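PDB 4KP2: methanogen homoaconitase large subunit from Methanocaldococcus jannaschii, which supplies the iron-sulfur large subunit of a hydro-lyase that interconverts (R)-homocitrate, cis-homoaconitate and homoisocitrate in the biosynthesis of 2-oxosuberate. Local coordinates for residues A80-V85 with P381-C386; Q317-S322 with I350-S355; L49-D54 with I118-L123. One frame throughout, in Å; residues are numbered along the deposited sequence.

From the N terminus, strand 49-53 opens the chain of contacts, and interaction 3 closes a loop of 63 residues when helix 119-126 packs on it. Residues 80-85 lie within that loop but find their partners much later, at 381-386, so interactions 1 and 3 cross along the chain. Interaction 2 joins 317-322 to 350-355 after interaction 3 has closed, and falls wholly within the long span bracketed by interaction 1. Interactions 3 and 2 each belong to a different five-stranded parallel sheet, while interaction 1 brings together loops that follow strands 77-80 and 377-378 of these two sheets, touching both other contacts.

Interaction 1. Residues A80-V85 with P381-C386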
# COMPACT_ATOMS: atom_id res chain seq x y z
N ALA A 80 -6.39 4.92 16.76
CA ALA A 80 -5.64 5.05 15.51
C ALA A 80 -5.64 3.76 14.70
O ALA A 80 -5.31 2.69 15.21
CB ALA A 80 -4.21 5.50 15.80
N PHE A 81 -6.01 3.88 13.43
CA PHE A 81 -6.01 2.73 12.52
C PHE A 81 -4.65 2.59 11.86
O PHE A 81 -4.14 3.54 11.27
CB PHE A 81 -7.09 2.89 11.45
CG PHE A 81 -8.49 2.96 11.99
CD1 PHE A 81 -8.77 2.58 13.30
CD2 PHE A 81 -9.54 3.39 11.19
CE1 PHE A 81 -10.06 2.64 13.79
CE2 PHE A 81 -10.83 3.45 11.68
CZ PHE A 81 -11.09 3.08 12.98
N ASP A 82 -4.06 1.40 11.96
CA ASP A 82 -2.72 1.19 11.42
C ASP A 82 -2.46 -0.27 11.02
O ASP A 82 -1.73 -0.53 10.07
CB ASP A 82 -1.66 1.65 12.42
CG ASP A 82 -1.69 0.85 13.71
OD1 ASP A 82 -2.78 0.38 14.09
OD2 ASP A 82 -0.62 0.70 14.33
N HIS A 83 -3.06 -1.20 11.74
CA HIS A 83 -2.81 -2.62 11.52
C HIS A 83 -3.34 -3.11 10.17
O HIS A 83 -2.66 -3.86 9.47
CB HIS A 83 -3.42 -3.46 12.64
CG HIS A 83 -2.59 -3.50 13.89
ND1 HIS A 83 -2.18 -2.36 14.54
CD2 HIS A 83 -2.10 -4.54 14.59
CE1 HIS A 83 -1.47 -2.69 15.60
NE2 HIS A 83 -1.40 -4.01 15.65
N ASN A 84 -4.54 -2.68 9.81
CA ASN A 84 -5.18 -3.14 8.58
C ASN A 84 -5.61 -1.99 7.68
O ASN A 84 -6.80 -1.84 7.38
CB ASN A 84 -6.38 -4.03 8.91
CG ASN A 84 -6.02 -5.20 9.80
OD1 ASN A 84 -5.69 -6.28 9.32
ND2 ASN A 84 -6.07 -4.99 11.11
N VAL A 85 -4.65 -1.17 7.26
CA VAL A 85 -4.96 -0.01 6.43
C VAL A 85 -4.24 -0.05 5.08
O VAL A 85 -3.02 -0.11 5.02
CB VAL A 85 -4.66 1.31 7.17
CG1 VAL A 85 -5.68 1.53 8.28
CG2 VAL A 85 -3.24 1.30 7.74
N PRO A 381 1.14 4.18 5.47
CA PRO A 381 1.79 4.28 6.78
C PRO A 381 1.08 3.48 7.87
O PRO A 381 0.08 3.94 8.43
CB PRO A 381 1.71 5.78 7.09
CG PRO A 381 1.77 6.42 5.76
CD PRO A 381 1.03 5.50 4.82
N GLY A 382 1.60 2.30 8.17
CA GLY A 382 1.06 1.44 9.20
C GLY A 382 2.05 0.36 9.58
O GLY A 382 3.26 0.59 9.56
N CYS A 383 1.55 -0.82 9.92
CA CYS A 383 2.41 -1.94 10.28
C CYS A 383 1.99 -3.22 9.57
O CYS A 383 1.03 -3.88 9.96
CB CYS A 383 2.43 -2.14 11.80
SG CYS A 383 0.79 -2.16 12.59
N GLY A 384 2.73 -3.56 8.52
CA GLY A 384 2.44 -4.76 7.75
C GLY A 384 3.61 -5.15 6.86
O GLY A 384 4.32 -4.28 6.35
N PRO A 385 3.81 -6.46 6.65
CA PRO A 385 2.98 -7.53 7.21
C PRO A 385 3.35 -7.88 8.65
O PRO A 385 4.51 -8.14 8.96
CB PRO A 385 3.28 -8.72 6.29
CG PRO A 385 4.67 -8.48 5.83
CD PRO A 385 4.83 -6.98 5.72
N CYS A 386 2.35 -7.87 9.53
CA CYS A 386 2.54 -8.23 10.93
C CYS A 386 1.38 -9.08 11.41
O CYS A 386 0.22 -8.69 11.27
CB CYS A 386 2.68 -6.97 11.79
SG CYS A 386 4.14 -5.97 11.42
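Asp82 and His83 meet Gly382 and Cys383 at the predicted [4Fe-4S] cluster site, where the loop after strand 77-80 lies against the one carrying the predicted ligands Cys383 and Cys386. One backbone bond joins the loops, Cys383 N to Asp82 O, at 3.3 Å and nearly straight at the hydrogen (163°), although the donor sits above the carbonyl plane. The same oxygen takes a CA-H contact from Gly382 CA at 3.5 Å; a side chain on Gly382 would point into it, so the close approach depends on the glycine.

The sulfur of Cys383 carries the side-chain contact. With SG held between the backbone N and the carbonyl carbon (chi1 48°), it lies over one face of the His83 ring, toward the rim, 3.6 Å from His83 ND1. Cys383 SG is also 3.6 Å from Asp82 OD2. The imidazole is fixed in its rotation by a bond from His83 ND1 to Asp82 OD1 of 2.8 Å, with the oxygen in the ring plane but the nitrogen above the carboxylate plane. Asp82 OD2 in turn accepts from Cys119 N, and the His83 ring stacks on that of His53. A histidine-carboxylate pair set against a cysteine of the cluster loop, between the loops at the ends of two parallel sheets, is consistent with the active-site cleft of the aconitase family.

Interaction 2. Residues Q317-S322 with I350-S355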
# COMPACT_ATOMS: atom_id res chain seq x y z
N GLN A 317 12.56 -11.46 0.41
CA GLN A 317 11.79 -10.25 0.67
C GLN A 317 12.43 -9.43 1.78
O GLN A 317 13.03 -9.98 2.70
CB GLN A 317 10.34 -10.61 1.05
CG GLN A 317 9.42 -9.42 1.20
CD GLN A 317 8.00 -9.81 1.56
OE1 GLN A 317 7.14 -9.96 0.69
NE2 GLN A 317 7.74 -9.98 2.85
N VAL A 318 12.32 -8.11 1.68
CA VAL A 318 12.85 -7.22 2.71
C VAL A 318 11.82 -6.17 3.08
O VAL A 318 11.32 -5.45 2.22
CB VAL A 318 14.14 -6.52 2.25
CG1 VAL A 318 14.59 -5.51 3.29
CG2 VAL A 318 15.24 -7.54 1.98
N PHE A 319 11.50 -6.08 4.37
CA PHE A 319 10.58 -5.07 4.85
C PHE A 319 11.27 -4.03 5.72
O PHE A 319 12.05 -4.38 6.62
CB PHE A 319 9.42 -5.70 5.62
CG PHE A 319 8.55 -4.70 6.32
CD1 PHE A 319 7.82 -3.77 5.59
CD2 PHE A 319 8.45 -4.69 7.70
CE1 PHE A 319 7.02 -2.84 6.23
CE2 PHE A 319 7.65 -3.77 8.35
CZ PHE A 319 6.94 -2.85 7.61
N ILE A 320 10.99 -2.77 5.45
CA ILE A 320 11.57 -1.67 6.22
C ILE A 320 10.50 -0.67 6.64
O ILE A 320 9.91 0.01 5.79
CB ILE A 320 12.64 -0.92 5.41
CG1 ILE A 320 13.79 -1.85 5.03
CG2 ILE A 320 13.16 0.28 6.19
CD1 ILE A 320 14.87 -1.17 4.21
N GLY A 321 10.24 -0.59 7.94
CA GLY A 321 9.34 0.43 8.45
C GLY A 321 8.25 -0.04 9.38
O GLY A 321 7.07 -0.06 9.02
N SER A 322 8.63 -0.41 10.60
CA SER A 322 7.65 -0.72 11.64
C SER A 322 7.76 0.31 12.75
O SER A 322 8.35 1.37 12.56
CB SER A 322 7.89 -2.12 12.20
OG SER A 322 9.16 -2.22 12.81
N ILE A 350 9.77 -3.88 0.45
CA ILE A 350 8.57 -3.19 0.92
C ILE A 350 8.94 -2.11 1.93
O ILE A 350 9.58 -2.39 2.95
CB ILE A 350 7.58 -4.17 1.58
CG1 ILE A 350 7.20 -5.27 0.59
CG2 ILE A 350 6.35 -3.43 2.06
CD1 ILE A 350 6.27 -6.31 1.17
N VAL A 351 8.54 -0.87 1.65
CA VAL A 351 8.85 0.25 2.53
C VAL A 351 7.58 0.95 3.01
O VAL A 351 6.77 1.41 2.21
CB VAL A 351 9.75 1.28 1.83
CG1 VAL A 351 10.05 2.44 2.76
CG2 VAL A 351 11.04 0.63 1.35
N ILE A 352 7.42 1.02 4.33
CA ILE A 352 6.26 1.66 4.93
C ILE A 352 6.68 2.62 6.05
O ILE A 352 7.16 2.18 7.09
CB ILE A 352 5.28 0.64 5.53
CG1 ILE A 352 4.80 -0.34 4.45
CG2 ILE A 352 4.10 1.34 6.17
CD1 ILE A 352 3.82 -1.37 4.96
N PRO A 353 6.51 3.93 5.82
CA PRO A 353 6.83 4.92 6.85
C PRO A 353 5.94 4.74 8.08
O PRO A 353 4.78 4.37 7.95
CB PRO A 353 6.52 6.26 6.16
CG PRO A 353 5.56 5.91 5.06
CD PRO A 353 5.97 4.55 4.60
N ALA A 354 6.49 5.00 9.26
CA ALA A 354 5.78 4.76 10.51
C ALA A 354 4.64 5.75 10.75
O ALA A 354 3.74 5.48 11.55
CB ALA A 354 6.74 4.77 11.68
N SER A 355 4.68 6.89 10.07
CA SER A 355 3.67 7.92 10.29
C SER A 355 3.36 8.74 9.04
O SER A 355 4.00 8.58 8.00
CB SER A 355 4.11 8.86 11.42
OG SER A 355 3.18 9.91 11.60
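Ile350 N gives the shortest bond of the contact, 2.8 Å to Val318 O. The ladder continues with Ile320 N, hydrogen-bonded to Ile350 O at 2.9 Å, and Ile352 N, which reaches Ile320 O at 3.1 Å. Phe319 CA adds a CA-H...O contact to Ile350 O at 3.4 Å. This is a parallel pairing, Phe319 beside Ile350 and Ile320 beside Val351, between the strands of a beta-alpha-beta unit completed by helix 328-338.

On the face bearing Phe319 and Ile350, the phenyl ring touches two isoleucines of the neighbouring segment. With CG anti to the backbone N (chi1 171°), the ring leans along its own strand and over to the neighbour: Phe319 CD1 meets the CG2 branch of Ile350 at 3.8 Å, and Phe319 CE1 the CD1 tip of Ile352 at 3.7 Å. Ile352 CG1 lies in the ring plane, at its edge. Further back, the end of Ile350 passes across the amide of Gln317, whose NE2 is held by Gly392 O. Val318 and Ile320, on the other face, pack on helix 424-433.

Beyond the bridges the chains stay close: Gly321 CA approaches Ile352 O at 3.1 Å, where a side chain would collide with that oxygen. Ser322 bonds through OG to Thr324 OG1. The hydrogen bonds between the segments all run through the backbone and set the parallel register, while the side chains add mainly apolar contacts that fill the buried face; Gly321 and Ser322 then lead on to the predicted cluster ligand Cys323.

Interaction 3. Residues L49-D54 with I118-L123; sequences LAMTHD and ICHQIL
Met51 reaches from strand 49-53 to the first turn of helix 119-126, and its methyl group does the closest touching: Met51 CE lies 3.5 Å from Cys119 CB and 3.6 Å from Cys119 SG. CG starts anti to the backbone N (chi1 159°), and bends at the next two torsions lay the thioether along the cysteine, with Met51 SD 4.3 Å from His120 CE1 and oblique to that ring. One turn on, Leu123 fills in beside it, its CD2 4.0 Å from Met51 CB. Leu49 and Leu123 meet tip to tip, with Leu49 CD2 3.8 Å from Leu123 CG. Replacing Met51 by alanine would probably open a gap beside Cys119 and deprive the His120 ring of its sulfur neighbour from the strand.

Around this first shell, further bonds hold the histidines. Cys119 SG sits over the centre of the His120 ring, 3.7 Å above its plane, and His120 NE2 is bonded to Asp138 OD1. His53 CB lies 4.5 Å from Cys119 CB, and Gly55 N is hydrogen-bonded to His53 ND1. His120 comes close to the predicted cluster ligand Cys323. The axes of strand and helix approach to 9.9 Å and run at 148°, closer to antiparallel than parallel, as a helix commonly packs on a parallel sheet in an alpha-beta-alpha three-layer sandwich; here the strand is the central one of five.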
# COMPACT_ATOMS: atom_id res chain seq x y z
N LEU A 49 -3.36 7.91 29.78
CA LEU A 49 -3.54 7.76 28.35
C LEU A 49 -3.96 6.34 27.97
O LEU A 49 -3.29 5.38 28.31
CB LEU A 49 -2.25 8.14 27.62
CG LEU A 49 -2.36 8.51 26.14
CD1 LEU A 49 -3.24 9.74 25.97
CD2 LEU A 49 -0.98 8.76 25.55
N ALA A 50 -5.08 6.23 27.26
CA ALA A 50 -5.59 4.93 26.83
C ALA A 50 -5.72 4.87 25.31
O ALA A 50 -6.27 5.78 24.69
CB ALA A 50 -6.92 4.63 27.49
N MET A 51 -5.21 3.80 24.71
CA MET A 51 -5.20 3.68 23.25
C MET A 51 -5.47 2.27 22.74
O MET A 51 -4.92 1.30 23.24
CB MET A 51 -3.87 4.20 22.69
CG MET A 51 -3.53 3.69 21.30
SD MET A 51 -2.37 2.32 21.33
CE MET A 51 -3.13 1.22 20.14
N THR A 52 -6.34 2.18 21.74
CA THR A 52 -6.61 0.93 21.04
C THR A 52 -6.61 1.15 19.53
O THR A 52 -7.03 2.21 19.06
CB THR A 52 -7.95 0.31 21.47
OG1 THR A 52 -8.97 1.31 21.42
CG2 THR A 52 -7.86 -0.25 22.88
N HIS A 53 -6.14 0.16 18.78
CA HIS A 53 -6.09 0.27 17.32
C HIS A 53 -7.22 -0.50 16.65
O HIS A 53 -8.06 -1.10 17.32
CB HIS A 53 -4.73 -0.19 16.79
CG HIS A 53 -4.35 -1.57 17.23
ND1 HIS A 53 -4.85 -2.71 16.63
CD2 HIS A 53 -3.50 -2.00 18.19
CE1 HIS A 53 -4.34 -3.77 17.21
NE2 HIS A 53 -3.52 -3.38 18.16
N ASP A 54 -7.23 -0.47 15.32
CA ASP A 54 -8.32 -1.07 14.53
C ASP A 54 -8.52 -2.56 14.79
O ASP A 54 -9.58 -3.11 14.49
CB ASP A 54 -8.09 -0.82 13.04
CG ASP A 54 -6.76 -1.35 12.55
OD1 ASP A 54 -5.78 -1.29 13.32
OD2 ASP A 54 -6.69 -1.83 11.40
N ILE A 118 1.35 4.53 12.44
CA ILE A 118 1.31 3.52 13.49
C ILE A 118 0.82 4.13 14.80
O ILE A 118 1.16 5.27 15.12
CB ILE A 118 2.69 2.87 13.69
CG1 ILE A 118 3.24 2.36 12.36
CG2 ILE A 118 2.62 1.74 14.70
CD1 ILE A 118 4.60 1.73 12.47
N CYS A 119 0.02 3.37 15.54
CA CYS A 119 -0.57 3.83 16.79
C CYS A 119 0.47 4.34 17.79
O CYS A 119 0.28 5.39 18.40
CB CYS A 119 -1.38 2.70 17.43
SG CYS A 119 -0.41 1.21 17.80
N HIS A 120 1.56 3.60 17.95
CA HIS A 120 2.60 3.98 18.89
C HIS A 120 3.38 5.20 18.40
O HIS A 120 3.81 6.03 19.20
CB HIS A 120 3.56 2.81 19.13
CG HIS A 120 2.90 1.62 19.75
ND1 HIS A 120 1.90 1.73 20.69
CD2 HIS A 120 3.10 0.29 19.56
CE1 HIS A 120 1.51 0.52 21.05
NE2 HIS A 120 2.22 -0.37 20.38
N GLN A 121 3.55 5.30 17.09
CA GLN A 121 4.27 6.43 16.51
C GLN A 121 3.46 7.72 16.65
O GLN A 121 4.01 8.77 16.98
CB GLN A 121 4.59 6.16 15.03
CG GLN A 121 5.42 7.25 14.38
CD GLN A 121 6.80 7.39 14.99
OE1 GLN A 121 7.36 6.42 15.50
NE2 GLN A 121 7.36 8.59 14.93
N ILE A 122 2.16 7.63 16.40
CA ILE A 122 1.26 8.76 16.57
C ILE A 122 1.23 9.19 18.03
O ILE A 122 1.27 10.39 18.34
CB ILE A 122 -0.17 8.41 16.12
CG1 ILE A 122 -0.22 8.18 14.61
CG2 ILE A 122 -1.15 9.51 16.51
CD1 ILE A 122 -1.59 7.80 14.09
N LEU A 123 1.18 8.21 18.92
CA LEU A 123 1.13 8.46 20.35
C LEU A 123 2.39 9.17 20.83
O LEU A 123 2.35 10.00 21.74
CB LEU A 123 0.95 7.14 21.11
CG LEU A 123 -0.07 7.12 22.24
CD1 LEU A 123 -1.43 7.55 21.73
CD2 LEU A 123 -0.16 5.72 22.84